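Local structure of CmeC (Campylobacter jejuni, 4MT4) at residues Lys39-Glu44 against Thr162-Val167; Gln251-Lys256 against Ser434-Ile439; Asp384-Ser389 against Val426-Ile431; Arg395-Ala400 against Gln419-Ala424. The protein forms a trimeric outer-membrane channel of the outer membrane factor family and probably lets exported compounds leave the cell. One frame throughout, in Å; residues are numbered along the deposited sequence.

Contact 1: residues Lys39-Glu44 against Thr162-Val167; sequences KDFDDE and TYFNLV
Phe164 plants the edge of its ring on one face of Phe41, a T-shaped (edge-to-face) pair with centroids 4.9 Å apart and planes at 69°. CE2 and CZ of Phe164 lead, CZ coming to 3.6 Å from Phe41 CD1, and the touch falls toward the rim of the Phe41 face. The neighbouring Tyr163 ring has Val167 CG2 of its own helix over one face and Phe164 CE1 in plane at its edge; also at the edge it meets Asp43, whose carboxylate is turned 72° from the ring plane. Tyr163 OH donates to Asp43 OD2; the modelled 2.4 Å is very short, so the exact length is doubtful. With CG anti to the backbone N (chi1 -166°), Asp43 aims its carboxylate at helix 129-195 while remaining the N-cap of helix 44-56. Its OD1 takes Asn45 ND2 and, weakly, Leu46 N, and the Tyr163 hydroxyl is also hydrogen-bonded to Gln251 N. Both oxygens of this buried carboxylate therefore have donors, one from the long helix and one from the start of the short helix. The tyrosine proton and the nearby helix N-terminus would both be expected to favour a negatively charged Asp43.

Contact 2: residues Gln251-Lys256 against Ser434-Ile439; sequences QVFNLK and SYANSI
Phe253 lays one ring face squarely over the methyl group of Ala436. The CB of Ala436 stands 4.0 Å from the centroid of the Phe253 ring and only 5° off the ring normal, a clean CH-pi contact in which the small residue lets the ring come down close to the helix. The backbones are nearest at this same pair, Phe253 CA and Ala436 CA lying 7.6 Å apart. Tyr435, one residue earlier on the helix, reaches past the phenylalanine: Phe253 CE2 sits near the plane of the tyrosine ring, off its edge, 4.3 Å from Tyr435 CD2. Leu255 comes at the tyrosine obliquely, and Leu255 CD2 is 3.5 Å from Tyr435 CE2. Tyr435 can serve both partners because its CG is anti to the backbone N (chi1 -178°), which carries the ring outward to the extended loop. No hydrogen bond joins the two segments, and the side-chain contacts are apolar. The Tyr435 hydroxyl reaches on to Arg376 of helix 339-405, where Leu255 also rests on Tyr383. On another side Ala436 meets Phe164 of helix 129-195, and Phe253 packs on Phe41 and Phe258, so the loop 251-256 lies across helix 411-445 with long helices 129-195 and 339-405 beside it.

Contact 3: residues Asp384-Ser389 against Val426-Ile431; sequences DNAQAS and VAFNNI
Phe428 has CG anti to its own N (chi1 -180°), which sends the ring across to the neighbouring helix, where Ala386 and Gln387 receive it. The two helices run antiparallel, as in the helical barrel that outer membrane factors extend into the periplasm; the short axes approach to 8.7 Å at a signed crossing angle of -158°. Ala386 has no more than a methyl group here, and the CA atoms of Ala386 and Phe428 are only 4.9 Å apart. Its CB lies at the ring edge, 3.6 Å from Phe428 CD1, and also touches Ile431 CG1 at 4.0 Å. Gln387 takes a face instead: its CA is above the ring plane near the rim, and its extended chain runs alongside the phenylalanine in the same direction, with the amide and ring planes 34° apart. Outward from this packing, Tyr383 adds an edge-to-face partner to Phe428, while Ile431 packs against Leu216 of the second subunit and Asn385 makes weak hydrogen bonds there to Asn219 and Glu212. Over that same face, toward the rim, Gln387 CB comes to 3.5 Å from Phe428 CE1, and Gln387 NE2 ends 4.1 Å from Phe428 CZ.

Contact 4: residues Arg395-Ala400 against Gln419-Ala424; sequences RIYEIA and QNWLNA
Tyr397 and Trp421 make this contact by themselves, with CE3 and CZ3 of the indole's six-membered ring coming in over one face of the Tyr397 ring. Trp421 CE3 is 3.5 Å from Tyr397 CD2, and Trp421 CZ3 lies 3.6 Å from Tyr397 CE2. The planes are inclined by 27°, and the Tyr397 ring centroid is 5.1 Å from that of the six-membered indole ring: a strongly offset pair with little ring-on-ring overlap. Each side chain keeps CG anti to the backbone N (chi1 164° for Tyr397 and 177° for Trp421), which sends both rings into the gap between their helices. Those helices, 339-405 and 411-445, form a helical hairpin closed by a short turn, and the pair sits in the part of it near that turn. In TolC-like channels, hairpin ends of this kind build the periplasmic end of the tunnel. Farther out, Trp421 NE1 has a weak hydrogen bond to Glu390, and the indole also rests on Lys394, both one or two turns back along helix 339-405, while Tyr397 touches Arg418. On the neighbouring turn Ile399 CG1 lies 3.5 Å above the guanidinium plane of Arg395, toward its rim. That arginine forms a salt bridge through NE with Glu201 of the second subunit, and its NH1 makes a long salt bridge, 3.6 Å, with Glu398 OE1.

The four contacts step along the helical part of the chain, their centres lying about 20, 24, 33 and 44 Å from the chain's centre. Contacts 1 and 2 have centres 8 Å apart and touch, through the salt bridge of Asp42 with Lys256 and a probable hydrogen bond from Gln251 to Asp42. Contacts 3 and 4, about 13 Å apart between centres, share helices 339-405 and 411-445 and both meet the second subunit. Along the chain, contact 1 closes before contact 2 opens; contact 3 is nested within contact 2 and contact 4 within contact 3. Helix 411-445 thus links contacts 2 to 4, passing from subunit-facing hairpin packing to the loops that contacts 1 and 2 hold against the helices.

Contact 1: residues Lys39-Glu44 against Thr162-Val167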
loop_
_atom_site.group_PDB
_atom_site.type_symbol
_atom_site.label_atom_id
_atom_site.label_comp_id
_atom_site.label_asym_id
_atom_site.label_seq_id
_atom_site.Cartn_x
_atom_site.Cartn_y
_atom_site.Cartn_z
ATOM N N LYS B 39 -3.300 31.638 0.475
ATOM C CA LYS B 39 -3.679 32.924 -0.101
ATOM C C LYS B 39 -2.533 33.935 -0.055
ATOM O O LYS B 39 -2.624 35.012 -0.644
ATOM C CB LYS B 39 -4.903 33.497 0.618
ATOM C CG LYS B 39 -6.186 32.719 0.376
ATOM C CD LYS B 39 -7.396 33.458 0.922
ATOM C CE LYS B 39 -8.685 32.732 0.571
ATOM N NZ LYS B 39 -9.894 33.459 1.046
ATOM N N ASP B 40 -1.456 33.582 0.638
ATOM C CA ASP B 40 -0.294 34.458 0.746
ATOM C C ASP B 40 0.587 34.379 -0.499
ATOM O O ASP B 40 1.605 35.066 -0.593
ATOM C CB ASP B 40 0.523 34.116 1.994
ATOM C CG ASP B 40 -0.143 34.587 3.272
ATOM O OD1 ASP B 40 -0.813 35.642 3.239
ATOM O OD2 ASP B 40 0.001 33.906 4.309
ATOM N N PHE B 41 0.189 33.542 -1.451
ATOM C CA PHE B 41 0.877 33.464 -2.734
ATOM C C PHE B 41 0.354 34.540 -3.679
ATOM O O PHE B 41 0.900 34.742 -4.765
ATOM C CB PHE B 41 0.705 32.081 -3.363
ATOM C CG PHE B 41 1.539 31.013 -2.717
ATOM C CD1 PHE B 41 2.908 30.961 -2.929
ATOM C CD2 PHE B 41 0.955 30.052 -1.908
ATOM C CE1 PHE B 41 3.678 29.978 -2.339
ATOM C CE2 PHE B 41 1.720 29.065 -1.316
ATOM C CZ PHE B 41 3.083 29.028 -1.531
ATOM N N ASP B 42 -0.707 35.219 -3.249
ATOM C CA ASP B 42 -1.330 36.297 -4.012
ATOM C C ASP B 42 -1.742 35.823 -5.406
ATOM O O ASP B 42 -1.582 36.542 -6.394
ATOM C CB ASP B 42 -0.384 37.498 -4.108
ATOM C CG ASP B 42 0.262 37.838 -2.775
ATOM O OD1 ASP B 42 -0.412 37.708 -1.730
ATOM O OD2 ASP B 42 1.448 38.230 -2.772
ATOM N N ASP B 43 -2.272 34.606 -5.471
ATOM C CA ASP B 43 -2.698 34.004 -6.728
ATOM C C ASP B 43 -4.183 33.649 -6.662
ATOM O O ASP B 43 -4.577 32.723 -5.956
ATOM C CB ASP B 43 -1.859 32.759 -7.032
ATOM C CG ASP B 43 -2.016 32.274 -8.465
ATOM O OD1 ASP B 43 -3.054 32.561 -9.096
ATOM O OD2 ASP B 43 -1.092 31.593 -8.959
ATOM N N GLU B 44 -5.002 34.386 -7.404
ATOM C CA GLU B 44 -6.442 34.165 -7.385
ATOM C C GLU B 44 -6.800 32.851 -8.073
ATOM O O GLU B 44 -7.788 32.208 -7.719
ATOM C CB GLU B 44 -7.180 35.331 -8.048
ATOM C CG GLU B 44 -8.614 35.492 -7.569
ATOM C CD GLU B 44 -8.698 35.764 -6.079
ATOM O OE1 GLU B 44 -9.217 34.898 -5.342
ATOM O OE2 GLU B 44 -8.245 36.844 -5.643
ATOM N N THR B 162 0.731 20.713 -6.899
ATOM C CA THR B 162 0.411 20.237 -8.242
ATOM C C THR B 162 0.183 21.428 -9.167
ATOM O O THR B 162 0.581 21.411 -10.333
ATOM C CB THR B 162 -0.835 19.329 -8.246
ATOM O OG1 THR B 162 -0.572 18.155 -7.469
ATOM C CG2 THR B 162 -1.205 18.915 -9.665
ATOM N N TYR B 163 -0.455 22.464 -8.629
ATOM C CA TYR B 163 -0.676 23.702 -9.367
ATOM C C TYR B 163 0.647 24.323 -9.798
ATOM O O TYR B 163 0.817 24.704 -10.955
ATOM C CB TYR B 163 -1.469 24.700 -8.517
ATOM C CG TYR B 163 -1.519 26.105 -9.083
ATOM C CD1 TYR B 163 -2.439 26.447 -10.065
ATOM C CD2 TYR B 163 -0.650 27.090 -8.630
ATOM C CE1 TYR B 163 -2.492 27.729 -10.584
ATOM C CE2 TYR B 163 -0.692 28.376 -9.142
ATOM C CZ TYR B 163 -1.615 28.689 -10.118
ATOM O OH TYR B 163 -1.666 29.964 -10.631
ATOM N N PHE B 164 1.581 24.412 -8.856
ATOM C CA PHE B 164 2.884 25.015 -9.108
ATOM C C PHE B 164 3.725 24.178 -10.066
ATOM O O PHE B 164 4.491 24.719 -10.864
ATOM C CB PHE B 164 3.633 25.222 -7.791
ATOM C CG PHE B 164 3.234 26.474 -7.060
ATOM C CD1 PHE B 164 2.973 27.641 -7.759
ATOM C CD2 PHE B 164 3.110 26.482 -5.681
ATOM C CE1 PHE B 164 2.604 28.796 -7.096
ATOM C CE2 PHE B 164 2.740 27.635 -5.010
ATOM C CZ PHE B 164 2.486 28.794 -5.720
ATOM N N ASN B 165 3.584 22.858 -9.983
ATOM C CA ASN B 165 4.244 21.964 -10.928
ATOM C C ASN B 165 3.655 22.122 -12.324
ATOM O O ASN B 165 4.348 21.941 -13.328
ATOM C CB ASN B 165 4.131 20.509 -10.473
ATOM C CG ASN B 165 5.052 20.183 -9.315
ATOM O OD1 ASN B 165 6.061 20.855 -9.101
ATOM N ND2 ASN B 165 4.712 19.141 -8.565
ATOM N N LEU B 166 2.371 22.462 -12.379
ATOM C CA LEU B 166 1.696 22.702 -13.647
ATOM C C LEU B 166 2.167 24.011 -14.275
ATOM O O LEU B 166 2.445 24.067 -15.474
ATOM C CB LEU B 166 0.181 22.730 -13.455
ATOM C CG LEU B 166 -0.627 23.101 -14.699
ATOM C CD1 LEU B 166 -0.388 22.093 -15.817
ATOM C CD2 LEU B 166 -2.108 23.213 -14.377
ATOM N N VAL B 167 2.250 25.058 -13.458
ATOM C CA VAL B 167 2.736 26.356 -13.919
ATOM C C VAL B 167 4.186 26.240 -14.373
ATOM O O VAL B 167 4.596 26.860 -15.354
ATOM C CB VAL B 167 2.626 27.433 -12.819
ATOM C CG1 VAL B 167 3.097 28.775 -13.342
ATOM C CG2 VAL B 167 1.196 27.534 -12.315
#

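Contact 2: residues Gln251-Lys256 against Ser434-Ile439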
loop_
_atom_site.group_PDB
_atom_site.type_symbol
_atom_site.label_atom_id
_atom_site.label_comp_id
_atom_site.label_asym_id
_atom_site.label_seq_id
_atom_site.Cartn_x
_atom_site.Cartn_y
_atom_site.Cartn_z
ATOM N N GLN B 251 -1.034 31.809 -12.888
ATOM C CA GLN B 251 -0.281 33.033 -12.653
ATOM C C GLN B 251 1.153 32.701 -12.254
ATOM O O GLN B 251 1.381 31.848 -11.396
ATOM C CB GLN B 251 -0.954 33.873 -11.568
ATOM C CG GLN B 251 -0.081 34.975 -10.992
ATOM C CD GLN B 251 -0.747 35.701 -9.840
ATOM O OE1 GLN B 251 -1.896 36.128 -9.943
ATOM N NE2 GLN B 251 -0.030 35.833 -8.729
ATOM N N VAL B 252 2.111 33.377 -12.885
ATOM C CA VAL B 252 3.530 33.166 -12.609
ATOM C C VAL B 252 3.885 33.504 -11.162
ATOM O O VAL B 252 3.450 34.524 -10.626
ATOM C CB VAL B 252 4.413 34.005 -13.568
ATOM C CG1 VAL B 252 5.800 34.252 -12.978
ATOM C CG2 VAL B 252 4.517 33.324 -14.923
ATOM N N PHE B 253 4.667 32.632 -10.533
ATOM C CA PHE B 253 5.120 32.851 -9.166
ATOM C C PHE B 253 6.243 33.881 -9.113
ATOM O O PHE B 253 7.273 33.726 -9.769
ATOM C CB PHE B 253 5.590 31.536 -8.538
ATOM C CG PHE B 253 6.210 31.699 -7.178
ATOM C CD1 PHE B 253 5.415 31.834 -6.053
ATOM C CD2 PHE B 253 7.589 31.708 -7.022
ATOM C CE1 PHE B 253 5.979 31.982 -4.800
ATOM C CE2 PHE B 253 8.158 31.857 -5.770
ATOM C CZ PHE B 253 7.352 31.993 -4.659
ATOM N N ASN B 254 6.035 34.930 -8.326
ATOM C CA ASN B 254 7.062 35.941 -8.110
ATOM C C ASN B 254 7.609 35.891 -6.689
ATOM O O ASN B 254 6.855 35.761 -5.725
ATOM C CB ASN B 254 6.515 37.335 -8.417
ATOM C CG ASN B 254 6.817 37.779 -9.837
ATOM O OD1 ASN B 254 7.355 37.014 -10.638
ATOM N ND2 ASN B 254 6.471 39.020 -10.155
ATOM N N LEU B 255 8.929 35.995 -6.572
ATOM C CA LEU B 255 9.606 35.832 -5.291
ATOM C C LEU B 255 9.218 36.919 -4.293
ATOM O O LEU B 255 9.505 38.101 -4.495
ATOM C CB LEU B 255 11.127 35.819 -5.495
ATOM C CG LEU B 255 12.034 35.418 -4.323
ATOM C CD1 LEU B 255 12.415 36.613 -3.452
ATOM C CD2 LEU B 255 11.401 34.311 -3.492
ATOM N N LYS B 256 8.554 36.503 -3.221
ATOM C CA LYS B 256 8.278 37.374 -2.088
ATOM C C LYS B 256 8.755 36.687 -0.817
ATOM O O LYS B 256 9.293 35.582 -0.871
ATOM C CB LYS B 256 6.785 37.704 -1.997
ATOM C CG LYS B 256 5.883 36.482 -1.911
ATOM C CD LYS B 256 4.421 36.869 -1.732
ATOM C CE LYS B 256 4.181 37.525 -0.382
ATOM N NZ LYS B 256 2.737 37.807 -0.150
ATOM N N SER B 434 10.157 24.964 -7.333
ATOM C CA SER B 434 10.641 24.068 -6.293
ATOM C C SER B 434 10.735 24.847 -4.992
ATOM O O SER B 434 10.606 24.282 -3.908
ATOM C CB SER B 434 11.999 23.466 -6.658
ATOM O OG SER B 434 11.893 22.615 -7.787
ATOM N N TYR B 435 10.960 26.152 -5.110
ATOM C CA TYR B 435 11.003 27.024 -3.945
ATOM C C TYR B 435 9.597 27.305 -3.436
ATOM O O TYR B 435 9.373 27.401 -2.231
ATOM C CB TYR B 435 11.715 28.341 -4.263
ATOM C CG TYR B 435 11.819 29.254 -3.060
ATOM C CD1 TYR B 435 12.727 28.989 -2.042
ATOM C CD2 TYR B 435 11.005 30.373 -2.937
ATOM C CE1 TYR B 435 12.821 29.814 -0.937
ATOM C CE2 TYR B 435 11.094 31.203 -1.835
ATOM C CZ TYR B 435 12.004 30.920 -0.838
ATOM O OH TYR B 435 12.095 31.747 0.261
ATOM N N ALA B 436 8.657 27.442 -4.367
ATOM C CA ALA B 436 7.254 27.639 -4.019
ATOM C C ALA B 436 6.731 26.428 -3.256
ATOM O O ALA B 436 6.040 26.568 -2.248
ATOM C CB ALA B 436 6.422 27.885 -5.269
ATOM N N ASN B 437 7.077 25.239 -3.740
ATOM C CA ASN B 437 6.682 23.998 -3.085
ATOM C C ASN B 437 7.461 23.755 -1.797
ATOM O O ASN B 437 7.017 23.006 -0.927
ATOM C CB ASN B 437 6.866 22.810 -4.032
ATOM C CG ASN B 437 5.861 22.808 -5.167
ATOM O OD1 ASN B 437 4.875 23.545 -5.140
ATOM N ND2 ASN B 437 6.102 21.969 -6.169
ATOM N N SER B 438 8.626 24.385 -1.682
ATOM C CA SER B 438 9.428 24.276 -0.469
ATOM C C SER B 438 8.751 25.038 0.661
ATOM O O SER B 438 8.856 24.660 1.828
ATOM C CB SER B 438 10.846 24.805 -0.696
ATOM O OG SER B 438 10.861 26.221 -0.767
ATOM N N ILE B 439 8.056 26.114 0.304
ATOM C CA ILE B 439 7.282 26.884 1.270
ATOM C C ILE B 439 6.154 26.028 1.831
ATOM O O ILE B 439 5.915 26.004 3.037
ATOM C CB ILE B 439 6.686 28.160 0.641
ATOM C CG1 ILE B 439 7.791 29.035 0.047
ATOM C CG2 ILE B 439 5.892 28.942 1.671
ATOM C CD1 ILE B 439 8.792 29.527 1.067
#

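Contact 3: residues Asp384-Ser389 against Val426-Ile431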
loop_
_atom_site.group_PDB
_atom_site.type_symbol
_atom_site.label_atom_id
_atom_site.label_comp_id
_atom_site.label_asym_id
_atom_site.label_seq_id
_atom_site.Cartn_x
_atom_site.Cartn_y
_atom_site.Cartn_z
ATOM N N ASP B 384 18.701 32.579 -6.311
ATOM C CA ASP B 384 19.627 33.625 -6.727
ATOM C C ASP B 384 20.667 33.084 -7.702
ATOM O O ASP B 384 21.073 33.773 -8.636
ATOM C CB ASP B 384 20.321 34.246 -5.513
ATOM C CG ASP B 384 19.359 35.007 -4.619
ATOM O OD1 ASP B 384 18.287 35.414 -5.112
ATOM O OD2 ASP B 384 19.677 35.205 -3.427
ATOM N N ASN B 385 21.095 31.846 -7.476
ATOM C CA ASN B 385 22.075 31.209 -8.346
ATOM C C ASN B 385 21.523 30.966 -9.745
ATOM O O ASN B 385 22.155 31.314 -10.740
ATOM C CB ASN B 385 22.550 29.886 -7.745
ATOM C CG ASN B 385 23.220 30.062 -6.396
ATOM O OD1 ASN B 385 22.936 29.326 -5.451
ATOM N ND2 ASN B 385 24.111 31.041 -6.299
ATOM N N ALA B 386 20.336 30.372 -9.812
ATOM C CA ALA B 386 19.717 30.029 -11.089
ATOM C C ALA B 386 19.309 31.273 -11.872
ATOM O O ALA B 386 19.299 31.266 -13.102
ATOM C CB ALA B 386 18.513 29.127 -10.867
ATOM N N GLN B 387 18.970 32.339 -11.155
ATOM C CA GLN B 387 18.591 33.593 -11.792
ATOM C C GLN B 387 19.806 34.265 -12.417
ATOM O O GLN B 387 19.753 34.735 -13.554
ATOM C CB GLN B 387 17.931 34.536 -10.785
ATOM C CG GLN B 387 17.369 35.806 -11.404
ATOM C CD GLN B 387 16.724 36.719 -10.379
ATOM O OE1 GLN B 387 17.292 36.980 -9.319
ATOM N NE2 GLN B 387 15.525 37.202 -10.687
ATOM N N ALA B 388 20.902 34.305 -11.667
ATOM C CA ALA B 388 22.140 34.906 -12.150
ATOM C C ALA B 388 22.744 34.073 -13.276
ATOM O O ALA B 388 23.295 34.615 -14.232
ATOM C CB ALA B 388 23.132 35.068 -11.012
ATOM N N SER B 389 22.632 32.753 -13.153
ATOM C CA SER B 389 23.132 31.839 -14.174
ATOM C C SER B 389 22.405 32.051 -15.498
ATOM O O SER B 389 23.028 32.110 -16.556
ATOM C CB SER B 389 22.980 30.385 -13.721
ATOM O OG SER B 389 23.322 29.487 -14.763
ATOM N N VAL B 426 15.274 26.989 -18.284
ATOM C CA VAL B 426 14.448 25.906 -17.767
ATOM C C VAL B 426 14.815 25.583 -16.322
ATOM O O VAL B 426 13.941 25.380 -15.477
ATOM C CB VAL B 426 14.582 24.634 -18.633
ATOM C CG1 VAL B 426 13.932 23.440 -17.953
ATOM C CG2 VAL B 426 13.973 24.864 -20.008
ATOM N N ALA B 427 16.115 25.550 -16.043
ATOM C CA ALA B 427 16.609 25.254 -14.702
ATOM C C ALA B 427 16.113 26.284 -13.695
ATOM O O ALA B 427 15.779 25.944 -12.563
ATOM C CB ALA B 427 18.130 25.197 -14.694
ATOM N N PHE B 428 16.054 27.543 -14.118
ATOM C CA PHE B 428 15.582 28.612 -13.245
ATOM C C PHE B 428 14.087 28.485 -12.978
ATOM O O PHE B 428 13.621 28.781 -11.878
ATOM C CB PHE B 428 15.892 29.983 -13.849
ATOM C CG PHE B 428 15.431 31.136 -13.000
ATOM C CD1 PHE B 428 15.704 31.166 -11.643
ATOM C CD2 PHE B 428 14.737 32.192 -13.563
ATOM C CE1 PHE B 428 15.284 32.222 -10.861
ATOM C CE2 PHE B 428 14.317 33.255 -12.788
ATOM C CZ PHE B 428 14.590 33.271 -11.433
ATOM N N ASN B 429 13.339 28.050 -13.987
ATOM C CA ASN B 429 11.915 27.786 -13.821
ATOM C C ASN B 429 11.676 26.677 -12.803
ATOM O O ASN B 429 10.804 26.787 -11.943
ATOM C CB ASN B 429 11.270 27.409 -15.157
ATOM C CG ASN B 429 11.145 28.586 -16.101
ATOM O OD1 ASN B 429 11.052 29.735 -15.671
ATOM N ND2 ASN B 429 11.132 28.304 -17.398
ATOM N N ASN B 430 12.464 25.612 -12.908
ATOM C CA ASN B 430 12.341 24.468 -12.014
ATOM C C ASN B 430 12.681 24.815 -10.568
ATOM O O ASN B 430 12.037 24.330 -9.643
ATOM C CB ASN B 430 13.231 23.324 -12.501
ATOM C CG ASN B 430 12.800 22.787 -13.852
ATOM O OD1 ASN B 430 11.854 23.289 -14.458
ATOM N ND2 ASN B 430 13.498 21.764 -14.334
ATOM N N ILE B 431 13.699 25.650 -10.383
ATOM C CA ILE B 431 14.085 26.112 -9.054
ATOM C C ILE B 431 13.013 27.029 -8.474
ATOM O O ILE B 431 12.695 26.963 -7.287
ATOM C CB ILE B 431 15.436 26.861 -9.084
ATOM C CG1 ILE B 431 16.565 25.908 -9.477
ATOM C CG2 ILE B 431 15.735 27.503 -7.735
ATOM C CD1 ILE B 431 16.776 24.775 -8.502
#

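Contact 4: residues Arg395-Ala400 against Gln419-Ala424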
loop_
_atom_site.group_PDB
_atom_site.type_symbol
_atom_site.label_atom_id
_atom_site.label_comp_id
_atom_site.label_asym_id
_atom_site.label_seq_id
_atom_site.Cartn_x
_atom_site.Cartn_y
_atom_site.Cartn_z
ATOM N N ARG B 395 23.228 36.765 -21.733
ATOM C CA ARG B 395 24.143 37.776 -22.254
ATOM C C ARG B 395 25.164 37.136 -23.185
ATOM O O ARG B 395 25.540 37.716 -24.201
ATOM C CB ARG B 395 24.852 38.508 -21.114
ATOM C CG ARG B 395 25.812 39.599 -21.574
ATOM C CD ARG B 395 25.097 40.644 -22.415
ATOM N NE ARG B 395 26.003 41.684 -22.896
ATOM C CZ ARG B 395 26.029 42.132 -24.148
ATOM N NH1 ARG B 395 25.201 41.630 -25.055
ATOM N NH2 ARG B 395 26.886 43.084 -24.496
ATOM N N ILE B 396 25.612 35.937 -22.823
ATOM C CA ILE B 396 26.514 35.159 -23.665
ATOM C C ILE B 396 25.869 34.874 -25.018
ATOM O O ILE B 396 26.510 34.997 -26.062
ATOM C CB ILE B 396 26.909 33.829 -22.991
ATOM C CG1 ILE B 396 27.789 34.089 -21.766
ATOM C CG2 ILE B 396 27.635 32.925 -23.977
ATOM C CD1 ILE B 396 28.103 32.846 -20.963
ATOM N N TYR B 397 24.592 34.503 -24.988
ATOM C CA TYR B 397 23.842 34.235 -26.210
ATOM C C TYR B 397 23.682 35.489 -27.063
ATOM O O TYR B 397 23.809 35.436 -28.286
ATOM C CB TYR B 397 22.463 33.661 -25.887
ATOM C CG TYR B 397 21.511 33.722 -27.061
ATOM C CD1 TYR B 397 21.642 32.844 -28.130
ATOM C CD2 TYR B 397 20.489 34.664 -27.108
ATOM C CE1 TYR B 397 20.781 32.899 -29.208
ATOM C CE2 TYR B 397 19.625 34.727 -28.184
ATOM C CZ TYR B 397 19.774 33.841 -29.231
ATOM O OH TYR B 397 18.914 33.899 -30.305
ATOM N N GLU B 398 23.392 36.612 -26.412
ATOM C CA GLU B 398 23.185 37.872 -27.117
ATOM C C GLU B 398 24.436 38.295 -27.879
ATOM O O GLU B 398 24.349 38.795 -28.999
ATOM C CB GLU B 398 22.767 38.974 -26.140
ATOM C CG GLU B 398 21.360 38.806 -25.587
ATOM C CD GLU B 398 21.005 39.872 -24.571
ATOM O OE1 GLU B 398 21.934 40.493 -24.014
ATOM O OE2 GLU B 398 19.799 40.093 -24.332
ATOM N N ILE B 399 25.598 38.083 -27.270
ATOM C CA ILE B 399 26.863 38.390 -27.924
ATOM C C ILE B 399 27.153 37.375 -29.026
ATOM O O ILE B 399 27.636 37.730 -30.102
ATOM C CB ILE B 399 28.033 38.405 -26.921
ATOM C CG1 ILE B 399 27.767 39.413 -25.803
ATOM C CG2 ILE B 399 29.341 38.736 -27.622
ATOM C CD1 ILE B 399 28.840 39.433 -24.735
ATOM N N ALA B 400 26.843 36.111 -28.756
ATOM C CA ALA B 400 27.103 35.032 -29.704
ATOM C C ALA B 400 26.255 35.173 -30.965
ATOM O O ALA B 400 26.661 34.743 -32.044
ATOM C CB ALA B 400 26.855 33.681 -29.050
ATOM N N GLN B 419 21.531 26.847 -26.773
ATOM C CA GLN B 419 21.056 25.693 -26.016
ATOM C C GLN B 419 21.351 25.868 -24.530
ATOM O O GLN B 419 20.568 25.454 -23.674
ATOM C CB GLN B 419 21.705 24.406 -26.529
ATOM C CG GLN B 419 21.258 23.142 -25.809
ATOM C CD GLN B 419 19.859 22.712 -26.204
ATOM O OE1 GLN B 419 18.888 22.983 -25.497
ATOM N NE2 GLN B 419 19.748 22.034 -27.340
ATOM N N ASN B 420 22.488 26.489 -24.233
ATOM C CA ASN B 420 22.898 26.739 -22.856
ATOM C C ASN B 420 21.966 27.717 -22.148
ATOM O O ASN B 420 21.650 27.538 -20.972
ATOM C CB ASN B 420 24.334 27.262 -22.814
ATOM C CG ASN B 420 25.353 26.194 -23.160
ATOM O OD1 ASN B 420 25.075 25.000 -23.064
ATOM N ND2 ASN B 420 26.544 26.622 -23.563
ATOM N N TRP B 421 21.535 28.751 -22.866
ATOM C CA TRP B 421 20.575 29.709 -22.328
ATOM C C TRP B 421 19.250 29.017 -22.030
ATOM O O TRP B 421 18.646 29.235 -20.979
ATOM C CB TRP B 421 20.358 30.870 -23.300
ATOM C CG TRP B 421 19.327 31.862 -22.835
ATOM C CD1 TRP B 421 19.008 32.174 -21.545
ATOM C CD2 TRP B 421 18.470 32.663 -23.661
ATOM N NE1 TRP B 421 18.012 33.120 -21.516
ATOM C CE2 TRP B 421 17.664 33.437 -22.803
ATOM C CE3 TRP B 421 18.308 32.802 -25.044
ATOM C CZ2 TRP B 421 16.712 34.336 -23.280
ATOM C CZ3 TRP B 421 17.362 33.695 -25.516
ATOM C CH2 TRP B 421 16.577 34.450 -24.636
ATOM N N LEU B 422 18.807 28.184 -22.968
ATOM C CA LEU B 422 17.575 27.423 -22.811
ATOM C C LEU B 422 17.633 26.536 -21.573
ATOM O O LEU B 422 16.690 26.494 -20.784
ATOM C CB LEU B 422 17.312 26.570 -24.053
ATOM C CG LEU B 422 16.055 25.699 -24.024
ATOM C CD1 LEU B 422 14.805 26.563 -23.965
ATOM C CD2 LEU B 422 16.015 24.769 -25.226
ATOM N N ASN B 423 18.752 25.834 -21.408
ATOM C CA ASN B 423 18.964 24.982 -20.244
ATOM C C ASN B 423 18.921 25.783 -18.950
ATOM O O ASN B 423 18.322 25.358 -17.963
ATOM C CB ASN B 423 20.299 24.243 -20.362
ATOM C CG ASN B 423 20.320 23.253 -21.513
ATOM O OD1 ASN B 423 19.362 23.159 -22.280
ATOM N ND2 ASN B 423 21.416 22.514 -21.642
ATOM N N ALA B 424 19.558 26.949 -18.967
ATOM C CA ALA B 424 19.600 27.825 -17.801
ATOM C C ALA B 424 18.228 28.427 -17.511
ATOM O O ALA B 424 17.870 28.646 -16.355
ATOM C CB ALA B 424 20.631 28.925 -18.005
#